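PDB 1FPZ: cyclin-dependent kinase inhibitor 3 from Homo sapiens, which removes phosphate from phosphotyrosine, phosphoserine and phosphothreonine in proteins, notably from the activating threonine of the cell-cycle kinase CDK2. Local coordinates for residues F78-Y87 and Y141-V150. The protein carries 1 engineered substitution. Sequence-based numbering, arbitrary orientation.
Sequences FCTRGELSKY and YGGLGRSCLV. With SO4 (sulfate ion), chain G.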
ATOM      1  N   PHE A  78      -5.804   1.991  -0.995  1.00 20.23           N
ATOM      2  CA  PHE A  78      -5.720   2.916  -2.111  1.00 22.18           C
ATOM      3  C   PHE A  78      -6.793   2.677  -3.164  1.00 25.47           C
ATOM      4  O   PHE A  78      -6.733   3.269  -4.224  1.00 26.18           O
ATOM      5  CB  PHE A  78      -4.333   2.902  -2.762  1.00 19.06           C
ATOM      6  CG  PHE A  78      -3.195   3.011  -1.780  1.00 18.43           C
ATOM      7  CD1 PHE A  78      -2.434   1.879  -1.450  1.00 18.58           C
ATOM      8  CD2 PHE A  78      -2.834   4.230  -1.242  1.00 17.12           C
ATOM      9  CE1 PHE A  78      -1.317   1.961  -0.605  1.00 17.12           C
ATOM     10  CE2 PHE A  78      -1.713   4.329  -0.391  1.00 18.13           C
ATOM     11  CZ  PHE A  78      -0.958   3.182  -0.081  1.00 19.05           C
ATOM     12  N   CYS A  79      -7.782   1.832  -2.855  1.00 29.84           N
ATOM     13  CA  CYS A  79      -8.887   1.546  -3.772  1.00 35.14           C
ATOM     14  C   CYS A  79      -9.915   2.658  -3.689  1.00 38.18           C
ATOM     15  O   CYS A  79     -10.195   3.142  -2.597  1.00 39.48           O
ATOM     16  CB  CYS A  79      -9.569   0.243  -3.389  1.00 34.85           C
ATOM     17  SG  CYS A  79      -8.714  -1.232  -3.977  1.00 37.99           S
ATOM     18  N   THR A  80     -10.480   3.069  -4.821  1.00 40.45           N
ATOM     19  CA  THR A  80     -11.487   4.129  -4.790  1.00 42.16           C
ATOM     20  C   THR A  80     -12.816   3.583  -4.295  1.00 43.61           C
ATOM     21  O   THR A  80     -12.980   2.375  -4.100  1.00 44.10           O
ATOM     22  CB  THR A  80     -11.719   4.752  -6.171  1.00 41.35           C
ATOM     23  OG1 THR A  80     -12.159   3.737  -7.077  1.00 42.04           O
ATOM     24  CG2 THR A  80     -10.440   5.369  -6.705  1.00 40.60           C
ATOM     25  N   ARG A  81     -13.761   4.489  -4.070  1.00 45.85           N
ATOM     26  CA  ARG A  81     -15.098   4.126  -3.606  1.00 47.41           C
ATOM     27  C   ARG A  81     -15.811   3.251  -4.643  1.00 46.98           C
ATOM     28  O   ARG A  81     -16.476   2.273  -4.295  1.00 46.27           O
ATOM     29  CB  ARG A  81     -15.914   5.393  -3.349  1.00 50.15           C
ATOM     30  CG  ARG A  81     -15.449   6.595  -4.181  1.00 53.60           C
ATOM     31  CD  ARG A  81     -16.588   7.560  -4.499  1.00 56.79           C
ATOM     32  NE  ARG A  81     -17.524   6.963  -5.453  1.00 58.52           N
ATOM     33  CZ  ARG A  81     -18.824   6.816  -5.232  1.00 58.26           C
ATOM     34  NH1 ARG A  81     -19.352   7.228  -4.082  1.00 58.82           N
ATOM     35  NH2 ARG A  81     -19.588   6.245  -6.157  1.00 57.99           N
ATOM     36  N   GLY A  82     -15.677   3.618  -5.913  1.00 46.43           N
ATOM     37  CA  GLY A  82     -16.299   2.836  -6.963  1.00 46.84           C
ATOM     38  C   GLY A  82     -15.852   1.383  -6.906  1.00 47.23           C
ATOM     39  O   GLY A  82     -16.672   0.456  -6.952  1.00 46.54           O
ATOM     40  N   GLU A  83     -14.546   1.172  -6.785  1.00 46.30           N
ATOM     41  CA  GLU A  83     -14.026  -0.180  -6.737  1.00 45.03           C
ATOM     42  C   GLU A  83     -14.631  -0.958  -5.601  1.00 45.93           C
ATOM     43  O   GLU A  83     -15.126  -2.066  -5.794  1.00 45.86           O
ATOM     44  CB  GLU A  83     -12.522  -0.163  -6.565  1.00 45.12           C
ATOM     45  CG  GLU A  83     -11.799   0.595  -7.634  1.00 43.02           C
ATOM     46  CD  GLU A  83     -10.324   0.483  -7.458  1.00 42.39           C
ATOM     47  OE1 GLU A  83      -9.821  -0.657  -7.570  1.00 40.20           O
ATOM     48  OE2 GLU A  83      -9.679   1.525  -7.197  1.00 42.49           O
ATOM     49  N   LEU A  84     -14.593  -0.384  -4.403  1.00 46.56           N
ATOM     50  CA  LEU A  84     -15.143  -1.082  -3.255  1.00 46.75           C
ATOM     51  C   LEU A  84     -16.576  -1.499  -3.558  1.00 47.99           C
ATOM     52  O   LEU A  84     -17.066  -2.494  -3.024  1.00 47.88           O
ATOM     53  CB  LEU A  84     -15.058  -0.203  -2.003  1.00 45.27           C
ATOM     54  CG  LEU A  84     -13.608   0.099  -1.578  1.00 43.97           C
ATOM     55  CD1 LEU A  84     -13.572   1.220  -0.569  1.00 43.31           C
ATOM     56  CD2 LEU A  84     -12.963  -1.137  -1.002  1.00 42.98           C
ATOM     57  N   SER A  85     -17.235  -0.744  -4.433  1.00 48.93           N
ATOM     58  CA  SER A  85     -18.600  -1.064  -4.836  1.00 49.90           C
ATOM     59  C   SER A  85     -18.556  -2.207  -5.842  1.00 50.26           C
ATOM     60  O   SER A  85     -19.142  -3.270  -5.625  1.00 49.53           O
ATOM     61  CB  SER A  85     -19.264   0.147  -5.476  1.00 50.82           C
ATOM     62  OG  SER A  85     -19.840   0.984  -4.491  1.00 51.59           O
ATOM     63  N   LYS A  86     -17.855  -1.977  -6.946  1.00 50.71           N
ATOM     64  CA  LYS A  86     -17.710  -2.988  -7.984  1.00 51.32           C
ATOM     65  C   LYS A  86     -17.427  -4.373  -7.426  1.00 53.06           C
ATOM     66  O   LYS A  86     -18.166  -5.320  -7.674  1.00 53.82           O
ATOM     67  CB  LYS A  86     -16.576  -2.619  -8.939  1.00 48.97           C
ATOM     68  CG  LYS A  86     -16.210  -3.747  -9.887  1.00 46.13           C
ATOM     69  CD  LYS A  86     -15.291  -3.272 -10.989  1.00 46.58           C
ATOM     70  CE  LYS A  86     -16.005  -2.274 -11.885  1.00 46.82           C
ATOM     71  NZ  LYS A  86     -15.113  -1.774 -12.965  1.00 47.43           N
ATOM     72  N   TYR A  87     -16.343  -4.481  -6.671  1.00 54.82           N
ATOM     73  CA  TYR A  87     -15.915  -5.746  -6.093  1.00 56.49           C
ATOM     74  C   TYR A  87     -16.723  -6.159  -4.847  1.00 58.23           C
ATOM     75  O   TYR A  87     -16.306  -7.015  -4.064  1.00 58.57           O
ATOM     76  CB  TYR A  87     -14.413  -5.642  -5.787  1.00 56.13           C
ATOM     77  CG  TYR A  87     -13.605  -5.071  -6.949  1.00 55.92           C
ATOM     78  CD1 TYR A  87     -12.578  -4.147  -6.729  1.00 56.31           C
ATOM     79  CD2 TYR A  87     -13.882  -5.436  -8.268  1.00 56.64           C
ATOM     80  CE1 TYR A  87     -11.852  -3.594  -7.794  1.00 55.68           C
ATOM     81  CE2 TYR A  87     -13.161  -4.891  -9.337  1.00 56.22           C
ATOM     82  CZ  TYR A  87     -12.153  -3.973  -9.092  1.00 56.37           C
ATOM     83  OH  TYR A  87     -11.458  -3.431 -10.143  1.00 56.04           O
ATOM     84  N   TYR A 141      -6.022  -2.996  -5.352  1.00 35.00           N
ATOM     85  CA  TYR A 141      -6.936  -3.989  -5.891  1.00 38.04           C
ATOM     86  C   TYR A 141      -6.145  -5.301  -5.974  1.00 38.30           C
ATOM     87  O   TYR A 141      -6.521  -6.303  -5.363  1.00 38.19           O
ATOM     88  CB  TYR A 141      -7.421  -3.557  -7.282  1.00 41.34           C
ATOM     89  CG  TYR A 141      -8.296  -4.602  -7.938  1.00 44.81           C
ATOM     90  CD1 TYR A 141      -8.280  -4.783  -9.321  1.00 44.96           C
ATOM     91  CD2 TYR A 141      -9.080  -5.467  -7.162  1.00 46.44           C
ATOM     92  CE1 TYR A 141      -9.013  -5.812  -9.923  1.00 47.19           C
ATOM     93  CE2 TYR A 141      -9.820  -6.496  -7.749  1.00 47.90           C
ATOM     94  CZ  TYR A 141      -9.776  -6.666  -9.129  1.00 47.35           C
ATOM     95  OH  TYR A 141     -10.452  -7.720  -9.697  1.00 46.84           O
ATOM     96  N   GLY A 142      -5.035  -5.266  -6.704  1.00 38.36           N
ATOM     97  CA  GLY A 142      -4.200  -6.447  -6.836  1.00 40.47           C
ATOM     98  C   GLY A 142      -2.837  -6.335  -6.170  1.00 41.46           C
ATOM     99  O   GLY A 142      -1.947  -7.149  -6.428  1.00 41.63           O
ATOM    100  N   GLY A 143      -2.669  -5.334  -5.314  1.00 43.25           N
ATOM    101  CA  GLY A 143      -1.389  -5.143  -4.634  1.00 45.96           C
ATOM    102  C   GLY A 143      -0.216  -5.178  -5.604  1.00 46.15           C
ATOM    103  O   GLY A 143       0.810  -5.838  -5.368  1.00 47.85           O
ATOM    104  N   LEU A 144      -0.351  -4.433  -6.691  1.00 45.50           N
ATOM    105  CA  LEU A 144       0.670  -4.450  -7.709  1.00 44.47           C
ATOM    106  C   LEU A 144       0.619  -3.206  -8.558  1.00 43.45           C
ATOM    107  O   LEU A 144      -0.035  -3.191  -9.591  1.00 44.74           O
ATOM    108  CB  LEU A 144       0.437  -5.683  -8.576  1.00 44.43           C
ATOM    109  CG  LEU A 144       1.348  -5.907  -9.767  1.00 43.90           C
ATOM    110  CD1 LEU A 144       2.683  -6.411  -9.269  1.00 44.81           C
ATOM    111  CD2 LEU A 144       0.714  -6.922 -10.706  1.00 44.44           C
ATOM    112  N   GLY A 145       1.295  -2.151  -8.124  1.00 42.90           N
ATOM    113  CA  GLY A 145       1.291  -0.941  -8.916  1.00 41.04           C
ATOM    114  C   GLY A 145       1.063   0.253  -8.042  1.00 40.47           C
ATOM    115  O   GLY A 145       1.996   1.005  -7.743  1.00 41.17           O
ATOM    116  N   ARG A 146      -0.187   0.451  -7.647  1.00 39.17           N
ATOM    117  CA  ARG A 146      -0.484   1.560  -6.781  1.00 37.25           C
ATOM    118  C   ARG A 146       0.207   1.274  -5.451  1.00 35.36           C
ATOM    119  O   ARG A 146       0.882   2.141  -4.917  1.00 34.81           O
ATOM    120  CB  ARG A 146      -2.006   1.716  -6.636  1.00 37.27           C
ATOM    121  CG  ARG A 146      -2.668   2.355  -7.883  1.00 36.12           C
ATOM    122  CD  ARG A 146      -4.182   2.567  -7.734  1.00 33.37           C
ATOM    123  NE  ARG A 146      -4.919   1.313  -7.833  1.00 31.24           N
ATOM    124  CZ  ARG A 146      -6.237   1.208  -7.754  1.00 32.14           C
ATOM    125  NH1 ARG A 146      -6.980   2.305  -7.569  1.00 32.98           N
ATOM    126  NH2 ARG A 146      -6.815   0.014  -7.853  1.00 30.43           N
ATOM    127  N   SER A 147       0.078   0.052  -4.943  1.00 33.63           N
ATOM    128  CA  SER A 147       0.713  -0.292  -3.670  1.00 33.57           C
ATOM    129  C   SER A 147       2.228  -0.280  -3.738  1.00 34.58           C
ATOM    130  O   SER A 147       2.883   0.192  -2.807  1.00 33.72           O
ATOM    131  CB  SER A 147       0.255  -1.660  -3.176  1.00 32.24           C
ATOM    132  OG  SER A 147      -1.072  -1.601  -2.723  1.00 30.58           O
ATOM    133  N   CYS A 148       2.789  -0.785  -4.840  1.00 35.12           N
ATOM    134  CA  CYS A 148       4.240  -0.806  -4.989  1.00 34.96           C
ATOM    135  C   CYS A 148       4.756   0.592  -5.194  1.00 35.01           C
ATOM    136  O   CYS A 148       5.879   0.921  -4.798  1.00 35.39           O
ATOM    137  CB  CYS A 148       4.641  -1.666  -6.170  1.00 35.48           C
ATOM    138  SG  CYS A 148       3.953  -3.276  -6.022  1.00 39.52           S
ATOM    139  N   LEU A 149       3.924   1.430  -5.809  1.00 34.53           N
ATOM    140  CA  LEU A 149       4.295   2.821  -6.046  1.00 33.49           C
ATOM    141  C   LEU A 149       4.511   3.515  -4.696  1.00 32.70           C
ATOM    142  O   LEU A 149       5.530   4.178  -4.482  1.00 34.77           O
ATOM    143  CB  LEU A 149       3.185   3.530  -6.832  1.00 34.22           C
ATOM    144  CG  LEU A 149       3.319   4.999  -7.208  1.00 34.20           C
ATOM    145  CD1 LEU A 149       4.136   5.141  -8.465  1.00 34.60           C
ATOM    146  CD2 LEU A 149       1.941   5.570  -7.443  1.00 33.44           C
ATOM    147  N   VAL A 150       3.555   3.344  -3.786  1.00 29.88           N
ATOM    148  CA  VAL A 150       3.637   3.941  -2.462  1.00 27.16           C
ATOM    149  C   VAL A 150       4.802   3.323  -1.685  1.00 25.37           C
ATOM    150  O   VAL A 150       5.571   4.022  -1.060  1.00 25.36           O
ATOM    151  CB  VAL A 150       2.313   3.746  -1.674  1.00 25.94           C
ATOM    152  CG1 VAL A 150       2.473   4.211  -0.251  1.00 24.20           C
ATOM    153  CG2 VAL A 150       1.184   4.526  -2.348  1.00 24.86           C
TER
HETATM  154  S   SO4 G 900      -2.825  -1.574  -8.791  1.00 32.03           S
HETATM  155  O1  SO4 G 900      -3.412  -0.245  -8.776  1.00 33.49           O
HETATM  156  O2  SO4 G 900      -2.263  -1.767 -10.139  1.00 34.21           O
HETATM  157  O3  SO4 G 900      -3.859  -2.578  -8.431  1.00 28.44           O
HETATM  158  O4  SO4 G 900      -1.683  -1.641  -7.865  1.00 32.79           O
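Glu83 and Arg146 illustrate how the arginine of the phosphatase signature loop, here at a sulfate, is aimed by a second-shell carboxylate. The two side chains meet end-on from opposite directions, their flat groups only 12° from coplanar. Arg146 NH1 donates to Glu83 OE2 at 2.8 Å and NH2 to OE1 at 3.1 Å, both on the syn sides of the carboxylate. Glu83 OE2 is further gripped by the backbone N of Thr80 (2.9 Å), which comes from above the carboxylate plane at the N-cap of helix 81-86. Arg146 bends at chi3 (-74°), turning its NE edge to the sulfate while both terminal nitrogens face Glu83; NH1 also donates a hydrogen bond to the backbone O of Ile108. Alongside, the Tyr87 and Tyr141 rings form an offset stack, centroids 4.0 Å apart, and Phe53 meets Tyr87 edge-to-face. At helix 116-131, whose Ile122 touches both side chains, Val150 CG2 sits over a face of Phe78, 3.4 Å from its CZ. Replacing Glu83 with a glutamine would probably cost Arg146 its charged mate and one of its two acceptors, leaving the guanidinium freer to turn. The loop 141-145 leading into helix 146-158 belongs to the P-loop of the protein-tyrosine phosphatases, here with the predicted nucleophile position engineered to Ser140. The sulfate is consistent with a substrate phosphate site, where Glu83 would hold the guanidinium flat, its NE edge toward the anion.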